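Local coordinates for DUF115 domain-containing protein (Magnetospirillum magneticum AMB-1, PDB 5MU5) that is a Maf-type glycosyltransferase that probably attaches sugars to flagellin and is involved in formation of the bacterial flagellum, at residues E17-L22 and P168-R173; F122-L127 and D142-I147. All coordinates share one frame; numbering follows the deposited sequence.

Interaction 1: residues E17-L22 and P168-R173; sequences EAFLEL and PLLETR
Leu22 and Leu170 bring the C-terminal turn of helix 9-22 up to segment 168-173, on helix 166-171, their CA atoms 6.0 Å apart. These two leucines contribute most of the buried surface, and Leu170 also meets Phe19 and Ala18. Leu170 CG lies anti to the carbonyl carbon (chi1 -72°), and beyond it CD1 stands over the centre of the Phe19 ring, 3.7 Å from the centroid and 11° off the ring normal, a CH-pi contact. The same methyl reaches Ala18 CB at 3.6 Å; an alanine suits this place because its short side chain lets the leucine come close. CD2 of Leu170 approaches the rim of the same ring at Phe19 CD1 and CE1. Trp166 meets Phe19 edge-to-face.

Leu22 packs on the backbone side of Leu170, its CD1 near Leu170 O, 3.9 Å from Leu170 CB and 3.7 Å from Glu171 OE1. Glu171 forms salt bridges with Arg174 and Arg167, and these arginines also take up Glu21, so that the two acids, 5.5 Å apart between Glu21 OE2 and Glu171 OE1, share their counter-charges.

One hydrogen bond joins the segments: Arg173 NE gives its N-H to Leu22 O at 2.9 Å, a fairly straight bond (155° at the hydrogen), the oxygen lying about in the guanidinium plane and the donor tilted out of the carbonyl plane. Arginine's long chain carries NE from segment 168-173 to this carbonyl in the last turn of helix 9-22, where its positive charge would probably be welcome beside the negative end of the helix dipole.

Interaction 2: residues F122-L127 and D142-I147; sequences FHMVCL and DNPAGI
Phe122 carries its CG anti to the backbone N (chi1 -172°), and with chi2 at -81° the ring presents one face to Ala145, whose CB lies over the ring centre, 3.6 Å from the centroid. The ring also touches Asn569, Met572 and Leu573 of helix 568-579. Met124 is likewise extended, CG anti to N, and turns only at chi3 (-70°). Its CB rests on Pro144 CB at 3.7 Å, while CE comes close to the carboxylate of Asp142, an acid held by salt bridges to Arg79 and Arg211. Phe122 O accepts two N-H groups, from Ala145 N at 2.7 Å and Gly146 N at 3.0 Å. The second of these and Met124 N to Gly146 O, at 2.8 Å, flank His123 in the parallel pairing of strands 123-127 and 146-150, joined by helix 134-142 as a beta-alpha-beta unit. An alanine in place of Phe122 would probably leave the methyl of Ala145 without its aromatic cover and open a gap beside helix 568-579. Gly146 fits beside His123 because a CB there would lie 2.8 Å from His123 ND1, a nitrogen that is hydrogen-bonded to His148; NE2 of the same ring bonds to Cys203 O.

Interactions 1 and 2 have centres 16 Å apart, and the segments of interaction 2 fall between those of interaction 1 along the chain. They meet through Leu169 of helix 166-171 and Ile147 of strand 146-150, with Leu169 CD2 3.6 Å from Ile147 CD1. Leu139 of helix 134-142 touches both of these residues, so the crossover helix of interaction 2 packs against the helix that carries half of interaction 1. Strand 180-183, next to 146-150 in the four-stranded parallel sheet, supplies Leu180 and Ile182 to the surroundings of Leu170 and Phe19. A bound 1,2-ethanediol, probably picked up from the crystallisation solution, lies about 4 Å from the Arg173 side chain.

Interaction 1: residues E17-L22 and P168-R173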
loop_
_atom_site.group_PDB
_atom_site.type_symbol
_atom_site.label_atom_id
_atom_site.label_comp_id
_atom_site.label_asym_id
_atom_site.label_seq_id
_atom_site.Cartn_x
_atom_site.Cartn_y
_atom_site.Cartn_z
ATOM N N GLU A 17 17.695 30.548 10.329
ATOM C CA GLU A 17 18.909 29.915 9.806
ATOM C C GLU A 17 18.768 28.387 9.758
ATOM O O GLU A 17 19.122 27.757 8.769
ATOM C CB GLU A 17 20.130 30.308 10.652
ATOM C CG GLU A 17 20.550 31.765 10.503
ATOM C CD GLU A 17 21.556 32.235 11.558
ATOM O OE1 GLU A 17 21.743 31.555 12.593
ATOM O OE2 GLU A 17 22.162 33.309 11.357
ATOM N N ALA A 18 18.244 27.810 10.837
ATOM C CA ALA A 18 18.073 26.363 10.942
ATOM C C ALA A 18 17.121 25.833 9.869
ATOM O O ALA A 18 17.415 24.837 9.231
ATOM C CB ALA A 18 17.578 25.985 12.325
ATOM N N PHE A 19 15.985 26.498 9.670
ATOM C CA PHE A 19 15.100 26.125 8.562
ATOM C C PHE A 19 15.822 26.213 7.220
ATOM O O PHE A 19 15.753 25.282 6.431
ATOM C CB PHE A 19 13.833 26.975 8.531
ATOM C CG PHE A 19 12.768 26.505 9.488
ATOM C CD1 PHE A 19 11.902 25.479 9.128
ATOM C CD2 PHE A 19 12.638 27.068 10.729
ATOM C CE1 PHE A 19 10.930 25.033 10.002
ATOM C CE2 PHE A 19 11.661 26.635 11.604
ATOM C CZ PHE A 19 10.801 25.624 11.243
ATOM N N LEU A 20 16.537 27.307 6.969
ATOM C CA LEU A 20 17.226 27.454 5.683
ATOM C C LEU A 20 18.279 26.383 5.457
ATOM O O LEU A 20 18.541 26.004 4.324
ATOM C CB LEU A 20 17.859 28.823 5.564
ATOM C CG LEU A 20 16.849 29.949 5.360
ATOM C CD1 LEU A 20 17.474 31.308 5.664
ATOM C CD2 LEU A 20 16.306 29.906 3.949
ATOM N N GLU A 21 18.860 25.896 6.542
ATOM C CA GLU A 21 19.873 24.858 6.487
ATOM C C GLU A 21 19.279 23.439 6.383
ATOM O O GLU A 21 19.718 22.627 5.581
ATOM C CB GLU A 21 20.744 24.948 7.751
ATOM C CG GLU A 21 21.867 23.921 7.822
ATOM C CD GLU A 21 22.628 23.963 9.134
ATOM O OE1 GLU A 21 22.388 24.861 9.967
ATOM O OE2 GLU A 21 23.495 23.094 9.317
ATOM N N LEU A 22 18.286 23.147 7.210
ATOM C CA LEU A 22 17.779 21.787 7.354
ATOM C C LEU A 22 16.409 21.500 6.757
ATOM O O LEU A 22 16.032 20.336 6.686
ATOM C CB LEU A 22 17.775 21.432 8.839
ATOM C CG LEU A 22 19.195 21.398 9.429
ATOM C CD1 LEU A 22 19.206 21.749 10.914
ATOM C CD2 LEU A 22 19.824 20.037 9.174
ATOM N N PRO A 168 16.994 22.184 17.627
ATOM C CA PRO A 168 17.090 20.785 18.032
ATOM C C PRO A 168 16.078 19.901 17.288
ATOM O O PRO A 168 16.382 18.759 16.990
ATOM C CB PRO A 168 16.781 20.834 19.527
ATOM C CG PRO A 168 17.139 22.223 19.948
ATOM C CD PRO A 168 16.711 23.063 18.780
ATOM N N LEU A 169 14.910 20.438 16.949
ATOM C CA LEU A 169 13.940 19.685 16.154
ATOM C C LEU A 169 14.428 19.476 14.730
ATOM O O LEU A 169 14.479 18.347 14.238
ATOM C CB LEU A 169 12.598 20.409 16.121
ATOM C CG LEU A 169 11.879 20.440 17.460
ATOM C CD1 LEU A 169 10.633 21.310 17.403
ATOM C CD2 LEU A 169 11.511 19.019 17.829
ATOM N N LEU A 170 14.796 20.570 14.069
ATOM C CA LEU A 170 15.279 20.500 12.694
ATOM C C LEU A 170 16.531 19.649 12.557
ATOM O O LEU A 170 16.725 18.991 11.542
ATOM C CB LEU A 170 15.534 21.905 12.164
ATOM C CG LEU A 170 14.242 22.664 11.907
ATOM C CD1 LEU A 170 14.472 24.161 11.960
ATOM C CD2 LEU A 170 13.656 22.225 10.572
ATOM N N GLU A 171 17.369 19.670 13.589
ATOM C CA GLU A 171 18.591 18.878 13.625
ATOM C C GLU A 171 18.334 17.379 13.411
ATOM O O GLU A 171 19.200 16.687 12.914
ATOM C CB GLU A 171 19.318 19.100 14.962
ATOM C CG GLU A 171 20.796 18.772 14.931
ATOM C CD GLU A 171 21.533 19.579 13.876
ATOM O OE1 GLU A 171 21.317 20.811 13.782
ATOM O OE2 GLU A 171 22.319 18.975 13.132
ATOM N N THR A 172 17.145 16.888 13.783
ATOM C CA THR A 172 16.765 15.468 13.568
ATOM C C THR A 172 16.612 15.086 12.097
ATOM O O THR A 172 16.599 13.896 11.766
ATOM C CB THR A 172 15.448 15.108 14.287
ATOM O OG1 THR A 172 14.371 15.929 13.811
ATOM C CG2 THR A 172 15.580 15.300 15.806
ATOM N N ARG A 173 16.479 16.079 11.219
ATOM C CA ARG A 173 16.412 15.846 9.775
ATOM C C ARG A 173 17.758 15.661 9.129
ATOM O O ARG A 173 17.812 15.265 7.971
ATOM C CB ARG A 173 15.751 17.028 9.068
ATOM C CG ARG A 173 14.285 17.156 9.386
ATOM C CD ARG A 173 13.744 18.435 8.822
ATOM N NE ARG A 173 13.899 18.480 7.377
ATOM C CZ ARG A 173 13.015 18.022 6.507
ATOM N NH1 ARG A 173 11.889 17.459 6.911
ATOM N NH2 ARG A 173 13.258 18.136 5.220
#

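Interaction 2: residues F122-L127 and D142-I147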
loop_
_atom_site.group_PDB
_atom_site.type_symbol
_atom_site.label_atom_id
_atom_site.label_comp_id
_atom_site.label_asym_id
_atom_site.label_seq_id
_atom_site.Cartn_x
_atom_site.Cartn_y
_atom_site.Cartn_z
ATOM N N PHE A 122 7.186 6.006 19.096
ATOM C CA PHE A 122 8.116 6.426 18.067
ATOM C C PHE A 122 7.699 7.746 17.460
ATOM O O PHE A 122 8.528 8.643 17.314
ATOM C CB PHE A 122 8.187 5.377 16.967
ATOM C CG PHE A 122 9.261 5.631 15.956
ATOM C CD1 PHE A 122 9.060 6.527 14.923
ATOM C CD2 PHE A 122 10.465 4.960 16.030
ATOM C CE1 PHE A 122 10.047 6.772 13.980
ATOM C CE2 PHE A 122 11.454 5.181 15.088
ATOM C CZ PHE A 122 11.252 6.099 14.066
ATOM N N HIS A 123 6.406 7.853 17.128
ATOM C CA HIS A 123 5.856 9.014 16.438
ATOM C C HIS A 123 5.088 9.921 17.363
ATOM O O HIS A 123 4.471 9.481 18.331
ATOM C CB HIS A 123 4.895 8.566 15.348
ATOM C CG HIS A 123 5.532 7.751 14.268
ATOM N ND1 HIS A 123 6.260 8.331 13.255
ATOM C CD2 HIS A 123 5.515 6.422 14.007
ATOM C CE1 HIS A 123 6.669 7.398 12.415
ATOM N NE2 HIS A 123 6.241 6.226 12.857
ATOM N N MET A 124 5.140 11.204 17.055
ATOM C CA MET A 124 4.337 12.212 17.722
ATOM C C MET A 124 3.654 13.024 16.650
ATOM O O MET A 124 4.316 13.510 15.722
ATOM C CB MET A 124 5.198 13.155 18.525
ATOM C CG MET A 124 4.425 14.382 18.956
ATOM S SD MET A 124 5.228 15.203 20.317
ATOM C CE MET A 124 4.912 13.979 21.601
ATOM N N VAL A 125 2.346 13.190 16.779
ATOM C CA VAL A 125 1.566 13.962 15.810
ATOM C C VAL A 125 0.892 15.171 16.463
ATOM O O VAL A 125 0.072 15.023 17.352
ATOM C CB VAL A 125 0.493 13.093 15.155
ATOM C CG1 VAL A 125 -0.343 13.930 14.195
ATOM C CG2 VAL A 125 1.117 11.921 14.421
ATOM N N CYS A 126 1.234 16.364 16.018
ATOM C CA CYS A 126 0.633 17.587 16.538
ATOM C C CYS A 126 -0.291 18.172 15.509
ATOM O O CYS A 126 0.129 18.535 14.404
ATOM C CB CYS A 126 1.688 18.626 16.864
ATOM S SG CYS A 126 2.882 18.005 18.039
ATOM N N LEU A 127 -1.561 18.245 15.865
ATOM C CA LEU A 127 -2.547 18.795 14.977
ATOM C C LEU A 127 -2.669 20.205 15.463
ATOM O O LEU A 127 -3.296 20.476 16.486
ATOM C CB LEU A 127 -3.845 18.020 15.104
ATOM C CG LEU A 127 -3.513 16.561 14.811
ATOM C CD1 LEU A 127 -4.242 15.650 15.778
ATOM C CD2 LEU A 127 -3.793 16.249 13.360
ATOM N N ASP A 142 7.806 12.242 25.748
ATOM C CA ASP A 142 7.852 11.099 24.835
ATOM C C ASP A 142 9.162 10.849 24.103
ATOM O O ASP A 142 9.407 9.726 23.668
ATOM C CB ASP A 142 6.745 11.247 23.792
ATOM C CG ASP A 142 5.356 11.194 24.402
ATOM O OD1 ASP A 142 5.116 10.359 25.300
ATOM O OD2 ASP A 142 4.495 11.978 23.979
ATOM N N ASN A 143 9.986 11.880 23.944
ATOM C CA ASN A 143 11.208 11.778 23.147
ATOM C C ASN A 143 10.967 11.025 21.812
ATOM O O ASN A 143 11.577 9.991 21.536
ATOM C CB ASN A 143 12.295 11.129 23.979
ATOM C CG ASN A 143 13.657 11.198 23.313
ATOM O OD1 ASN A 143 14.086 12.256 22.826
ATOM N ND2 ASN A 143 14.358 10.067 23.294
ATOM N N PRO A 144 10.033 11.532 20.993
ATOM C CA PRO A 144 9.691 10.847 19.767
ATOM C C PRO A 144 10.833 10.876 18.755
ATOM O O PRO A 144 11.672 11.744 18.813
ATOM C CB PRO A 144 8.490 11.647 19.249
ATOM C CG PRO A 144 8.720 13.022 19.779
ATOM C CD PRO A 144 9.277 12.782 21.150
ATOM N N ALA A 145 10.874 9.895 17.869
ATOM C CA ALA A 145 11.864 9.844 16.816
ATOM C C ALA A 145 11.296 10.492 15.549
ATOM O O ALA A 145 12.052 10.956 14.727
ATOM C CB ALA A 145 12.226 8.402 16.532
ATOM N N GLY A 146 9.970 10.455 15.392
ATOM C CA GLY A 146 9.257 11.017 14.245
ATOM C C GLY A 146 8.281 12.066 14.755
ATOM O O GLY A 146 7.484 11.799 15.655
ATOM N N ILE A 147 8.384 13.284 14.221
ATOM C CA ILE A 147 7.590 14.409 14.701
ATOM C C ILE A 147 6.921 15.016 13.494
ATOM O O ILE A 147 7.573 15.413 12.522
ATOM C CB ILE A 147 8.469 15.454 15.403
ATOM C CG1 ILE A 147 9.209 14.799 16.578
ATOM C CG2 ILE A 147 7.616 16.630 15.882
ATOM C CD1 ILE A 147 10.201 15.722 17.255
#